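PDB 4DF3: fibrillarin-like rRNA/tRNA 2'-O-methyltransferase from Aeropyrum pernix, which probably methylates the 2'-hydroxyl of riboses in rRNA and tRNA at sites chosen by a guide RNA, using S-adenosylmethionine as methyl donor. Local coordinates for residues E77-L82 with G175-M180; E139-L144 with V165-F170; L151-D154 with E159-A162; S186-V189 with P193-V196; V214-P219 with D223-Y228. The protein carries 2 engineered substitutions. All blocks are in the same frame, centred on the assembly; numbering follows the deposited sequence.

Interaction 1: E77-L82 with G175-M180; sequences EGDRIL and GGYMLM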
# COMPACT_ATOMS: atom_id res chain seq x y z
N GLU A 77 -9.69 -8.71 -2.47
CA GLU A 77 -9.65 -9.55 -3.65
C GLU A 77 -10.38 -8.92 -4.84
O GLU A 77 -11.53 -8.45 -4.71
CB GLU A 77 -10.25 -10.92 -3.33
CG GLU A 77 -10.19 -11.86 -4.53
CD GLU A 77 -10.98 -13.15 -4.25
OE1 GLU A 77 -11.76 -13.19 -3.27
OE2 GLU A 77 -10.82 -14.11 -5.04
N GLY A 78 -9.69 -8.87 -5.97
CA GLY A 78 -10.24 -8.27 -7.22
C GLY A 78 -10.22 -6.77 -7.44
O GLY A 78 -10.69 -6.27 -8.49
N ASP A 79 -9.74 -6.02 -6.44
CA ASP A 79 -9.69 -4.59 -6.54
C ASP A 79 -8.79 -4.15 -7.72
O ASP A 79 -7.77 -4.76 -7.99
CB ASP A 79 -9.07 -3.97 -5.28
CG ASP A 79 -10.06 -3.76 -4.16
OD1 ASP A 79 -11.25 -4.05 -4.35
OD2 ASP A 79 -9.62 -3.30 -3.06
N ARG A 80 -9.17 -3.03 -8.30
CA ARG A 80 -8.33 -2.27 -9.19
C ARG A 80 -7.85 -1.07 -8.34
O ARG A 80 -8.70 -0.37 -7.72
CB ARG A 80 -9.20 -1.74 -10.32
CG ARG A 80 -9.94 -2.84 -11.11
CD ARG A 80 -9.02 -3.80 -11.73
NE ARG A 80 -9.69 -5.03 -12.17
CZ ARG A 80 -10.02 -5.32 -13.44
NH1 ARG A 80 -9.76 -4.46 -14.44
NH2 ARG A 80 -10.62 -6.48 -13.71
N ILE A 81 -6.53 -0.84 -8.32
CA ILE A 81 -5.91 0.13 -7.41
C ILE A 81 -5.00 1.05 -8.20
O ILE A 81 -4.16 0.60 -9.02
CB ILE A 81 -5.04 -0.62 -6.35
CG1 ILE A 81 -5.93 -1.46 -5.41
CG2 ILE A 81 -4.26 0.36 -5.47
CD1 ILE A 81 -5.12 -2.42 -4.58
N LEU A 82 -5.14 2.35 -7.97
CA LEU A 82 -4.20 3.27 -8.55
C LEU A 82 -3.16 3.55 -7.46
O LEU A 82 -3.47 4.07 -6.39
CB LEU A 82 -4.88 4.59 -8.94
CG LEU A 82 -3.95 5.75 -9.38
CD1 LEU A 82 -3.08 5.28 -10.55
CD2 LEU A 82 -4.86 6.96 -9.82
N GLY A 175 -17.16 6.12 -3.49
CA GLY A 175 -16.89 5.36 -2.27
C GLY A 175 -15.54 4.65 -2.25
O GLY A 175 -15.27 3.92 -1.30
N GLY A 176 -14.73 4.83 -3.30
CA GLY A 176 -13.39 4.24 -3.34
C GLY A 176 -12.57 4.70 -2.13
O GLY A 176 -12.79 5.79 -1.63
N TYR A 177 -11.63 3.88 -1.69
CA TYR A 177 -10.79 4.26 -0.57
C TYR A 177 -9.53 4.99 -1.01
O TYR A 177 -9.04 4.81 -2.13
CB TYR A 177 -10.39 3.01 0.20
CG TYR A 177 -9.73 1.87 -0.58
CD1 TYR A 177 -8.33 1.83 -0.74
CD2 TYR A 177 -10.53 0.82 -1.20
CE1 TYR A 177 -7.71 0.79 -1.40
CE2 TYR A 177 -9.89 -0.24 -1.89
CZ TYR A 177 -8.49 -0.23 -2.01
OH TYR A 177 -7.84 -1.27 -2.66
N MET A 178 -8.98 5.80 -0.12
CA MET A 178 -7.75 6.54 -0.41
C MET A 178 -6.86 6.35 0.79
O MET A 178 -7.27 6.63 1.95
CB MET A 178 -8.10 8.06 -0.55
CG MET A 178 -6.99 8.99 -1.11
SD MET A 178 -5.60 9.15 0.02
CE MET A 178 -6.39 9.94 1.36
N LEU A 179 -5.68 5.77 0.56
CA LEU A 179 -4.69 5.63 1.62
C LEU A 179 -3.52 6.48 1.20
O LEU A 179 -3.00 6.36 0.08
CB LEU A 179 -4.24 4.17 1.72
CG LEU A 179 -5.30 3.22 2.32
CD1 LEU A 179 -4.91 1.74 1.92
CD2 LEU A 179 -5.35 3.38 3.88
N MET A 180 -3.12 7.35 2.11
CA MET A 180 -2.00 8.33 1.81
C MET A 180 -0.94 8.30 2.96
O MET A 180 -1.27 8.49 4.13
CB MET A 180 -2.49 9.78 1.57
CG MET A 180 -1.32 10.65 1.04
SD MET A 180 -1.93 12.34 0.75
CE MET A 180 -1.82 13.15 2.32

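Interaction 2: E139-L144 with V165-F170; sequences EKYRHL and VRNARF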
# COMPACT_ATOMS: atom_id res chain seq x y z
N GLU A 139 -3.68 13.55 -16.42
CA GLU A 139 -4.25 13.62 -17.78
C GLU A 139 -3.38 12.87 -18.81
O GLU A 139 -3.93 12.25 -19.75
CB GLU A 139 -4.54 15.08 -18.19
CG GLU A 139 -4.93 15.22 -19.72
CD GLU A 139 -3.76 15.41 -20.66
OE1 GLU A 139 -2.59 15.60 -20.21
OE2 GLU A 139 -3.97 15.42 -21.90
N LYS A 140 -2.09 12.81 -18.59
CA LYS A 140 -1.17 12.17 -19.53
C LYS A 140 -1.26 10.65 -19.43
O LYS A 140 -0.72 9.98 -20.32
CB LYS A 140 0.29 12.56 -19.26
CG LYS A 140 0.57 14.03 -19.37
CD LYS A 140 1.95 14.52 -18.84
CE LYS A 140 3.16 14.29 -19.78
NZ LYS A 140 3.06 14.66 -21.25
N TYR A 141 -1.88 10.11 -18.37
CA TYR A 141 -2.09 8.66 -18.31
C TYR A 141 -3.55 8.23 -18.14
O TYR A 141 -3.85 7.05 -17.92
CB TYR A 141 -1.11 7.97 -17.31
CG TYR A 141 -1.14 8.52 -15.92
CD1 TYR A 141 -2.16 8.13 -15.02
CD2 TYR A 141 -0.06 9.27 -15.42
CE1 TYR A 141 -2.19 8.63 -13.77
CE2 TYR A 141 -0.07 9.77 -14.13
CZ TYR A 141 -1.09 9.39 -13.31
OH TYR A 141 -1.03 9.90 -12.05
N ARG A 142 -4.47 9.18 -18.35
CA ARG A 142 -5.91 8.90 -18.32
C ARG A 142 -6.30 7.75 -19.26
O ARG A 142 -7.24 6.98 -18.99
CB ARG A 142 -6.70 10.16 -18.69
CG ARG A 142 -8.17 10.09 -18.33
CD ARG A 142 -8.88 11.35 -18.83
NE ARG A 142 -8.29 11.68 -20.13
CZ ARG A 142 -8.44 12.85 -20.75
NH1 ARG A 142 -9.17 13.82 -20.18
NH2 ARG A 142 -7.82 13.03 -21.92
N HIS A 143 -5.55 7.57 -20.34
CA HIS A 143 -5.92 6.54 -21.30
C HIS A 143 -5.46 5.14 -20.86
O HIS A 143 -5.79 4.12 -21.47
CB HIS A 143 -5.30 6.87 -22.67
CG HIS A 143 -3.81 6.87 -22.69
ND1 HIS A 143 -3.05 7.77 -21.99
CD2 HIS A 143 -2.93 6.10 -23.40
CE1 HIS A 143 -1.76 7.57 -22.24
NE2 HIS A 143 -1.66 6.57 -23.11
N LEU A 144 -4.67 5.10 -19.81
CA LEU A 144 -4.06 3.83 -19.38
C LEU A 144 -4.68 3.30 -18.06
O LEU A 144 -4.41 2.17 -17.62
CB LEU A 144 -2.55 4.00 -19.24
CG LEU A 144 -1.76 4.39 -20.51
CD1 LEU A 144 -0.37 4.73 -20.07
CD2 LEU A 144 -1.74 3.22 -21.50
N VAL A 165 -5.93 14.46 -4.78
CA VAL A 165 -7.28 14.90 -5.17
C VAL A 165 -7.45 14.89 -6.69
O VAL A 165 -8.50 14.50 -7.22
CB VAL A 165 -7.57 16.28 -4.52
CG1 VAL A 165 -8.75 16.97 -5.16
CG2 VAL A 165 -7.78 16.05 -2.99
N ARG A 166 -6.41 15.34 -7.38
CA ARG A 166 -6.42 15.43 -8.86
C ARG A 166 -6.59 14.06 -9.49
O ARG A 166 -7.43 13.84 -10.40
CB ARG A 166 -5.10 16.03 -9.31
CG ARG A 166 -5.11 16.50 -10.80
CD ARG A 166 -3.82 17.19 -11.09
NE ARG A 166 -3.62 18.35 -10.20
CZ ARG A 166 -2.47 18.64 -9.61
NH1 ARG A 166 -1.38 17.93 -9.83
NH2 ARG A 166 -2.40 19.71 -8.82
N ASN A 167 -5.75 13.10 -9.03
CA ASN A 167 -5.95 11.73 -9.47
C ASN A 167 -7.33 11.15 -9.07
O ASN A 167 -7.95 10.39 -9.82
CB ASN A 167 -4.83 10.87 -8.93
CG ASN A 167 -3.57 11.01 -9.76
OD1 ASN A 167 -3.31 10.17 -10.63
ND2 ASN A 167 -2.78 12.09 -9.50
N ALA A 168 -7.80 11.43 -7.87
CA ALA A 168 -9.09 10.84 -7.46
C ALA A 168 -10.18 11.33 -8.38
O ALA A 168 -11.10 10.59 -8.71
CB ALA A 168 -9.45 11.20 -5.98
N ARG A 169 -10.15 12.63 -8.71
CA ARG A 169 -11.21 13.19 -9.63
C ARG A 169 -11.29 12.47 -10.96
O ARG A 169 -12.40 12.20 -11.48
CB ARG A 169 -11.00 14.71 -9.83
CG ARG A 169 -11.55 15.48 -8.63
CD ARG A 169 -11.13 16.95 -8.49
NE ARG A 169 -11.85 17.54 -7.35
CZ ARG A 169 -11.57 18.71 -6.76
NH1 ARG A 169 -10.54 19.46 -7.17
NH2 ARG A 169 -12.32 19.13 -5.73
N PHE A 170 -10.12 12.11 -11.52
CA PHE A 170 -10.06 11.37 -12.75
C PHE A 170 -10.47 9.91 -12.63
O PHE A 170 -11.13 9.39 -13.53
CB PHE A 170 -8.66 11.41 -13.33
CG PHE A 170 -8.37 12.63 -14.12
CD1 PHE A 170 -8.81 12.74 -15.44
CD2 PHE A 170 -7.63 13.65 -13.56
CE1 PHE A 170 -8.53 13.90 -16.19
CE2 PHE A 170 -7.35 14.84 -14.31
CZ PHE A 170 -7.78 14.94 -15.60

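Interaction 3: L151-D154 with E159-A162; sequences LYAD and EQAA. With SAM (S-adenosylmethionine), chain C.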
# COMPACT_ATOMS: atom_id res chain seq x y z
N LEU A 151 -7.13 4.15 -4.12
CA LEU A 151 -5.99 5.02 -4.53
C LEU A 151 -5.05 4.99 -3.34
O LEU A 151 -5.41 5.29 -2.24
CB LEU A 151 -6.48 6.43 -4.84
CG LEU A 151 -5.43 7.39 -5.40
CD1 LEU A 151 -6.19 8.66 -5.82
CD2 LEU A 151 -4.31 7.73 -4.45
N TYR A 152 -3.80 4.56 -3.59
CA TYR A 152 -2.81 4.49 -2.57
C TYR A 152 -1.68 5.44 -3.01
O TYR A 152 -1.20 5.36 -4.15
CB TYR A 152 -2.27 3.05 -2.53
CG TYR A 152 -1.25 2.86 -1.39
CD1 TYR A 152 -1.66 2.43 -0.12
CD2 TYR A 152 0.14 3.12 -1.61
CE1 TYR A 152 -0.69 2.26 0.91
CE2 TYR A 152 1.12 2.95 -0.56
CZ TYR A 152 0.64 2.53 0.70
OH TYR A 152 1.55 2.31 1.70
N ALA A 153 -1.24 6.31 -2.09
CA ALA A 153 -0.30 7.38 -2.49
C ALA A 153 0.85 7.40 -1.52
O ALA A 153 0.64 7.55 -0.32
CB ALA A 153 -0.99 8.75 -2.55
N ASP A 154 2.06 7.28 -2.05
CA ASP A 154 3.27 7.43 -1.26
C ASP A 154 4.36 8.02 -2.15
O ASP A 154 5.29 7.32 -2.49
CB ASP A 154 3.71 6.07 -0.70
CG ASP A 154 4.89 6.18 0.29
OD1 ASP A 154 5.46 5.11 0.64
OD2 ASP A 154 5.30 7.32 0.67
N GLU A 159 2.88 18.54 -0.57
CA GLU A 159 1.64 18.82 -1.30
C GLU A 159 1.16 17.61 -2.10
O GLU A 159 0.54 17.69 -3.21
CB GLU A 159 1.75 20.11 -2.13
CG GLU A 159 1.79 21.40 -1.21
CD GLU A 159 1.87 22.70 -2.00
OE1 GLU A 159 1.49 22.73 -3.18
OE2 GLU A 159 2.31 23.72 -1.43
N GLN A 160 1.31 16.48 -1.43
CA GLN A 160 0.81 15.24 -1.96
C GLN A 160 -0.72 15.21 -2.03
O GLN A 160 -1.29 14.58 -2.98
CB GLN A 160 1.39 14.08 -1.15
CG GLN A 160 0.97 12.73 -1.69
CD GLN A 160 1.68 11.61 -1.00
OE1 GLN A 160 2.05 10.64 -1.65
NE2 GLN A 160 1.93 11.75 0.31
N ALA A 161 -1.40 15.91 -1.08
CA ALA A 161 -2.84 15.84 -1.04
C ALA A 161 -3.46 16.40 -2.34
O ALA A 161 -4.42 15.83 -2.83
CB ALA A 161 -3.43 16.50 0.19
N ALA A 162 -2.91 17.50 -2.87
CA ALA A 162 -3.36 18.04 -4.18
C ALA A 162 -3.18 17.03 -5.31
O ALA A 162 -4.06 16.93 -6.15
CB ALA A 162 -2.60 19.37 -4.52
N SAM C . 5.30 3.05 -2.03
CA SAM C . 6.65 2.42 -2.04
C SAM C . 6.58 1.20 -1.11
O SAM C . 5.83 1.20 -0.11
OXT SAM C . 7.27 0.22 -1.36
CB SAM C . 7.77 3.39 -1.53
CG SAM C . 7.62 4.66 -2.34
SD SAM C . 9.07 5.76 -2.39
CE SAM C . 8.72 6.42 -0.74
C5' SAM C . 8.43 7.14 -3.41
C4' SAM C . 8.55 6.90 -4.91
O4' SAM C . 7.75 7.80 -5.68
C3' SAM C . 9.94 7.04 -5.52
O3' SAM C . 10.21 5.78 -6.14
C2' SAM C . 9.91 8.26 -6.45
O2' SAM C . 10.70 8.08 -7.60
C1' SAM C . 8.44 8.33 -6.83
N9 SAM C . 7.91 9.69 -7.05
C8 SAM C . 8.20 10.89 -6.40
N7 SAM C . 7.43 11.90 -6.98
C5 SAM C . 6.70 11.36 -7.96
C6 SAM C . 5.76 11.91 -8.82
N6 SAM C . 5.41 13.26 -8.85
N1 SAM C . 5.20 10.96 -9.67
C2 SAM C . 5.46 9.61 -9.77
N3 SAM C . 6.39 9.09 -8.89
C4 SAM C . 6.99 9.97 -8.04
O HOH W 1 4.72 9.95 0.81

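Interaction 4: S186-V189 with P193-V196; sequences SIDV and PSEV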
# COMPACT_ATOMS: atom_id res chain seq x y z
N SER A 186 4.98 11.86 15.69
CA SER A 186 3.98 11.22 16.52
C SER A 186 3.01 12.33 17.02
O SER A 186 1.76 12.09 17.03
CB SER A 186 4.66 10.53 17.68
OG SER A 186 3.69 9.73 18.33
N ILE A 187 3.56 13.48 17.43
CA ILE A 187 2.74 14.57 18.01
C ILE A 187 1.71 15.16 17.04
O ILE A 187 0.66 15.65 17.47
CB ILE A 187 3.55 15.69 18.60
CG1 ILE A 187 4.43 16.39 17.52
CG2 ILE A 187 4.41 15.14 19.76
CD1 ILE A 187 4.99 17.76 18.13
N ASP A 188 1.97 15.06 15.74
CA ASP A 188 0.94 15.50 14.78
C ASP A 188 -0.36 14.68 14.87
O ASP A 188 -1.47 15.20 14.66
CB ASP A 188 1.49 15.37 13.36
CG ASP A 188 2.56 16.37 13.08
OD1 ASP A 188 2.38 17.55 13.36
OD2 ASP A 188 3.58 16.01 12.54
N VAL A 189 -0.22 13.39 15.18
CA VAL A 189 -1.33 12.47 15.32
C VAL A 189 -1.95 12.56 16.68
O VAL A 189 -3.17 12.58 16.80
CB VAL A 189 -0.91 10.99 14.94
CG1 VAL A 189 -2.17 10.01 15.02
CG2 VAL A 189 -0.44 11.04 13.41
N PRO A 193 -2.02 18.80 15.23
CA PRO A 193 -1.37 18.77 13.93
C PRO A 193 -0.63 20.10 13.62
O PRO A 193 -1.11 21.21 13.91
CB PRO A 193 -2.55 18.54 12.96
CG PRO A 193 -3.75 18.82 13.68
CD PRO A 193 -3.48 18.67 15.14
N SER A 194 0.56 19.96 13.08
CA SER A 194 1.40 21.04 12.58
C SER A 194 0.70 21.75 11.40
O SER A 194 -0.33 21.27 10.86
CB SER A 194 2.74 20.42 12.15
OG SER A 194 2.68 19.98 10.78
N GLU A 195 1.24 22.90 11.02
CA GLU A 195 0.70 23.67 9.93
C GLU A 195 0.66 22.88 8.62
O GLU A 195 -0.37 22.83 7.98
CB GLU A 195 1.54 24.92 9.76
CG GLU A 195 1.13 25.83 8.64
CD GLU A 195 2.18 26.93 8.40
OE1 GLU A 195 2.20 27.50 7.30
OE2 GLU A 195 2.99 27.21 9.32
N VAL A 196 1.77 22.30 8.23
CA VAL A 196 1.86 21.63 6.93
C VAL A 196 0.90 20.40 6.88
O VAL A 196 0.08 20.22 5.93
CB VAL A 196 3.33 21.28 6.63
CG1 VAL A 196 3.41 20.51 5.29
CG2 VAL A 196 4.18 22.59 6.57

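Interaction 5: V214-P219 with D223-Y228; sequences VVHLDP and DHAMIY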
# COMPACT_ATOMS: atom_id res chain seq x y z
N VAL A 214 -6.51 7.69 10.96
CA VAL A 214 -5.12 8.11 10.79
C VAL A 214 -4.33 7.37 11.84
O VAL A 214 -4.70 7.39 13.03
CB VAL A 214 -4.85 9.63 10.98
CG1 VAL A 214 -3.25 10.02 10.62
CG2 VAL A 214 -5.74 10.45 10.09
N VAL A 215 -3.26 6.69 11.43
CA VAL A 215 -2.40 6.07 12.41
C VAL A 215 -0.95 6.48 12.16
O VAL A 215 -0.48 6.46 11.03
CB VAL A 215 -2.49 4.48 12.55
CG1 VAL A 215 -3.89 4.05 13.14
CG2 VAL A 215 -2.09 3.73 11.22
N HIS A 216 -0.24 6.84 13.23
CA HIS A 216 1.18 7.04 13.09
C HIS A 216 1.93 5.69 12.97
O HIS A 216 1.49 4.69 13.56
CB HIS A 216 1.72 7.91 14.25
CG HIS A 216 3.07 8.48 13.94
ND1 HIS A 216 4.24 7.77 14.18
CD2 HIS A 216 3.46 9.64 13.37
CE1 HIS A 216 5.27 8.44 13.72
NE2 HIS A 216 4.83 9.61 13.28
N LEU A 217 3.04 5.65 12.23
CA LEU A 217 3.70 4.40 11.92
C LEU A 217 4.89 4.05 12.79
O LEU A 217 5.52 3.05 12.57
CB LEU A 217 4.11 4.37 10.43
CG LEU A 217 2.93 4.60 9.49
CD1 LEU A 217 3.39 4.59 7.95
CD2 LEU A 217 1.67 3.62 9.78
N ASP A 218 5.19 4.88 13.79
CA ASP A 218 6.35 4.60 14.62
C ASP A 218 6.16 3.27 15.35
O ASP A 218 5.05 3.00 15.80
CB ASP A 218 6.47 5.72 15.65
CG ASP A 218 7.58 5.47 16.64
OD1 ASP A 218 8.72 5.78 16.28
OD2 ASP A 218 7.31 4.91 17.70
N PRO A 219 7.24 2.44 15.47
CA PRO A 219 8.62 2.66 15.00
C PRO A 219 8.91 2.06 13.67
O PRO A 219 10.07 2.05 13.27
CB PRO A 219 9.44 1.87 16.08
CG PRO A 219 8.63 0.54 16.13
CD PRO A 219 7.14 1.13 16.18
N ASP A 223 8.73 8.58 10.76
CA ASP A 223 8.48 9.89 10.19
C ASP A 223 7.18 10.03 9.40
O ASP A 223 6.99 11.05 8.78
CB ASP A 223 9.65 10.31 9.32
CG ASP A 223 10.91 10.40 10.10
OD1 ASP A 223 10.81 10.79 11.26
OD2 ASP A 223 11.98 10.05 9.59
N HIS A 224 6.30 9.04 9.44
CA HIS A 224 5.07 9.05 8.61
C HIS A 224 3.85 8.54 9.38
O HIS A 224 4.01 7.74 10.34
CB HIS A 224 5.25 8.18 7.36
CG HIS A 224 6.23 8.73 6.38
ND1 HIS A 224 7.59 8.48 6.45
CD2 HIS A 224 6.04 9.49 5.27
CE1 HIS A 224 8.20 9.09 5.44
NE2 HIS A 224 7.27 9.67 4.68
N ALA A 225 2.67 8.95 8.94
CA ALA A 225 1.42 8.38 9.38
C ALA A 225 0.75 7.88 8.11
O ALA A 225 1.08 8.32 7.00
CB ALA A 225 0.55 9.52 10.02
N MET A 226 -0.23 7.02 8.26
CA MET A 226 -1.12 6.63 7.16
C MET A 226 -2.51 7.22 7.32
O MET A 226 -3.17 7.00 8.36
CB MET A 226 -1.15 5.09 7.15
CG MET A 226 -2.05 4.48 5.95
SD MET A 226 -1.20 4.84 4.38
CE MET A 226 0.09 3.56 4.48
N ILE A 227 -2.93 8.01 6.31
CA ILE A 227 -4.25 8.63 6.36
C ILE A 227 -5.17 7.72 5.53
O ILE A 227 -4.78 7.30 4.44
CB ILE A 227 -4.23 10.01 5.68
CG1 ILE A 227 -3.42 10.98 6.54
CG2 ILE A 227 -5.70 10.55 5.52
CD1 ILE A 227 -3.04 12.22 5.77
N TYR A 228 -6.36 7.43 6.07
CA TYR A 228 -7.33 6.59 5.37
C TYR A 228 -8.63 7.39 5.20
O TYR A 228 -9.20 7.89 6.19
CB TYR A 228 -7.55 5.29 6.20
CG TYR A 228 -8.68 4.45 5.78
CD1 TYR A 228 -9.01 4.29 4.44
CD2 TYR A 228 -9.40 3.71 6.74
CE1 TYR A 228 -10.03 3.45 4.02
CE2 TYR A 228 -10.45 2.86 6.36
CZ TYR A 228 -10.78 2.75 4.99
OH TYR A 228 -11.81 1.89 4.59

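Interaction 1: E77-L82 with G175-M180
Asp79 and Tyr177 meet by their polar ends across the Rossmann-like sheet of the methyltransferase fold. Asp79 stands just before strand 80-84, and Tyr177 is on strand 176-183. The two strands are not neighbours, because strand 148-153 runs between them. The nearest CA atoms, those of Ile81 and Tyr177, are 9.4 Å apart. The contact is therefore made by side chains alone.

One hydrogen bond carries the polar part. Tyr177 OH donates to Asp79 OD2 at 2.7 Å. The oxygen sits at the edge of the phenol ring and in its plane. The hydroxyl comes to the anti side of the carboxylate, 32° out of the carboxylate plane. OD2 also accepts from Lys76 N, just before the segment. Two donors thus grip this buried oxygen, which probably limits rotation of the carboxylate. Tyr177 CG stands between its backbone N and carbonyl carbon (chi1 54°), and this rotamer brings the hydroxyl end of the ring over to the 77-82 side.

The apolar part is small. Ile81 crosses Tyr177 at a slant and offers CG1 and CD1 to the hydroxyl end of the ring. CG1 is 4.4 Å from Tyr177 CZ, and CD1 is 3.5 Å from Tyr177 OH. Pro74 and Val75 of the preceding loop also touch the tyrosine, as does Tyr228 of strand 224-229. Asp149 of the intervening strand touches Asp79.

The side chain of Ile81 is about 11 Å from S-adenosylmethionine, so this contact ties two non-adjacent strands at a distance from the cofactor. Beside the hydrogen bond, Ile81 CG1 lies 3.4 Å from Tyr177 OH.

Interaction 2: E139-L144 with V165-F170
Tyr141 and Asn167 join a loop to helix 160-171 through one short hydrogen bond. Tyr141 OH donates to Asn167 OD1 at 2.7 Å. It meets a lone pair of that oxygen, in the carbonyl plane, with a C=O...donor angle of 128°. Seen from the ring, OD1 lies at the edge, near the plane. The two side chains cross at about a right angle, yet ring and amide planes are only 28° apart. With CG between backbone N and carbonyl carbon (chi1 55°), the hydroxyl end of the tyrosine comes up to the helix. Asn167 ND2 donates to Ile163 O and Ala135 O, so both ends of the amide are engaged and its flip is set. A phenylalanine in place of Tyr141 would probably leave the buried Asn167 OD1 without this donor, and the loop without its polar tie to the helix.

Phe170 makes the second, more exposed half. Arg142 runs straight through CG and CD, then bends at chi3. Its CD is 3.7 Å from Phe170 CD1, and its NH1 is 4.0 Å from Phe170 CE1. Guanidinium and ring planes are steeply inclined, so the arginine packs by its methylene groups and not as a flat stack. Glu139 CB adds a looser touch, 4.2 Å from Phe170 CZ.

Pro138 also touches both Asn167 and Phe170. Ala135, an S-adenosylmethionine-binding residue, touches Tyr141. On the sheet side, Asn167 packs on Leu82 and Leu84 of strand 80-84 and on Leu151 of strand 148-153, and Tyr141 on Leu84. The loop thus packs beside helix 160-171 near the strands that the helix covers.

Interaction 3: L151-D154 with E159-A162
Gln160 reaches Ala153 and Asp154 by full extension: CG is opposite the backbone N (chi1 -177°) and the chain runs straight on from there. Asp154 CG is likewise opposite its own N (chi1 -173°), which sets the carboxylate facing the methionine part of S-adenosylmethionine. The frame is a beta-alpha unit of the Rossmann-like fold, in which strand 148-153 ends at the cofactor and a short loop leads to helix 160-171.

Gln160 OE1 lies 3.7 Å from Ala153 CB. It is also close to Asp154 N, but the angle there is too poor for a hydrogen bond. Its true donor is Val155 N, the next one along. The amide's other end, NE2, donates to Ala181 O of strand 176-183. The glutamine therefore ties the helix start to the loop and to the adjoining strand. A water extends the link: it donates to Asp154 OD2 at 2.7 Å and weakly accepts from Gln160 NE2 at 3.4 Å.

Asp154 is an S-adenosylmethionine-binding residue. Its OD1 forms a salt bridge with Lys61 and a weak hydrogen bond, 3.4 Å, with the cofactor atom N. OD2 stands 3.8 Å from the transferable methyl, cofactor atom CE. With an alanine here, Lys61 would probably be left without its carboxylate mate, and the water would lose the oxygen it donates to.

Cofactor atom N also approaches the edge of the Tyr152 ring, near its plane. The backbone takes part too: Asp154 O is 3.3 Å from cofactor atom C5'.

Interaction 4: S186-V189 with P193-V196
Asp188 lays its carboxylate against the start of the next helix, where OD1 meets both the backbone N and the CB of Ser194. Ser194 N donates to Asp188 OD1 at 3.0 Å, with an N-H...acceptor angle of 152°. The donor comes to the anti side of the carboxylate, 27° out of its plane. The same oxygen is 3.1 Å from Ser194 CB, so the aspartate rests closely on the serine.

The torsions explain this reach. Asp188 CG lies beside its own backbone N, anti to the carbonyl carbon (chi1 -70°). From there the other oxygen, OD2, turns back to accept from Arg185 N, three residues earlier. Backbone N-H groups at both oxygens, Ser194 N at OD1 and Arg185 N at OD2, probably limit rotation of the carboxylate. It links helix 186-190 to the start of helix 195-206.

Pro193 packs on the backbone of the first helix. Its CA is 3.6 Å from Asp188 O, and its CB is 3.9 Å from the same oxygen. The backbones of the two segments come close here, with the CA atoms of Asp188 and Pro193 4.1 Å apart.

Tyr197 touches both Asp188 and Val189. Val189 also packs on Val214 and His216, so the short helix lies over the face of the outermost strand, 211-216, that carries these two side chains. The site is away from the cofactor pocket. Ser194 is the N-cap of helix 195-206, and its OG bonds weakly to Tyr197 N. The arrangement is that of a tight helix-to-helix connection with a serine N-cap, whose own backbone N is held by an aspartate of the preceding helix.

Interaction 5: V214-P219 with D223-Y228
Val214 CG1 packs on Ala225 CB at 3.9 Å and on Ile227 CG1 at 4.2 Å, forming the apolar centre of an antiparallel beta hairpin. Its strands, 211-216 and 224-229, close one side of the Rossmann-like sheet. Tyr197 of helix 195-206 touches Val214 on this face, and Ile201 and Leu204 touch Ile227.

The other face carries Val215 and Met226. Leu217 joins them from beyond the strand end, its CD2 4.1 Å from Met226 CB. Ala65 of helix 61-67 touches all three of these side chains.

The backbone pairing comes next. Val215 and Met226 form a hydrogen-bonded pair, with Met226 N donating to Val215 O at 2.8 Å and Val215 N to Met226 O. Val214 with Ile227 and His216 with Ala225 are non-hydrogen-bonded pairs. Further toward the turn, Leu217 N donates to His224 O at 3.0 Å.

The polar edge holds two histidines. His224 ND1 is bonded to Asp221 OD1. His216 CG lies opposite the backbone N (chi1 -163°), which brings the ring back over the facing strand. ND1 accepts from Asp218 N at 3.1 Å, and NE2 bonds to Ala184 O. Both ring nitrogens of His216 are thus engaged, consistent with the proton sitting on NE2. His224 O lies 3.5 Å above the plane of the His216 ring, over its centre.

Overall arrangement
Interactions 1, 3 and 5 share one sheet. Strand 148-153 of interaction 3 lies between the two strands of interaction 1, and Ala153 N is 2.8 Å from Leu179 O. On the far side of strand 176-183, Ile227 N of interaction 5 is 2.8 Å from Met180 O. Interactions 2 and 3 use the second half and the first turn of helix 160-171. Interaction 4 borders the hairpin of interaction 5, with Val189 CG2 3.8 Å from Ala225 CB. Only interaction 3 touches S-adenosylmethionine. The side chains of His224 and Tyr141 are about 6 and 7 Å from the cofactor, so interactions 5 and 2 approach it without contact.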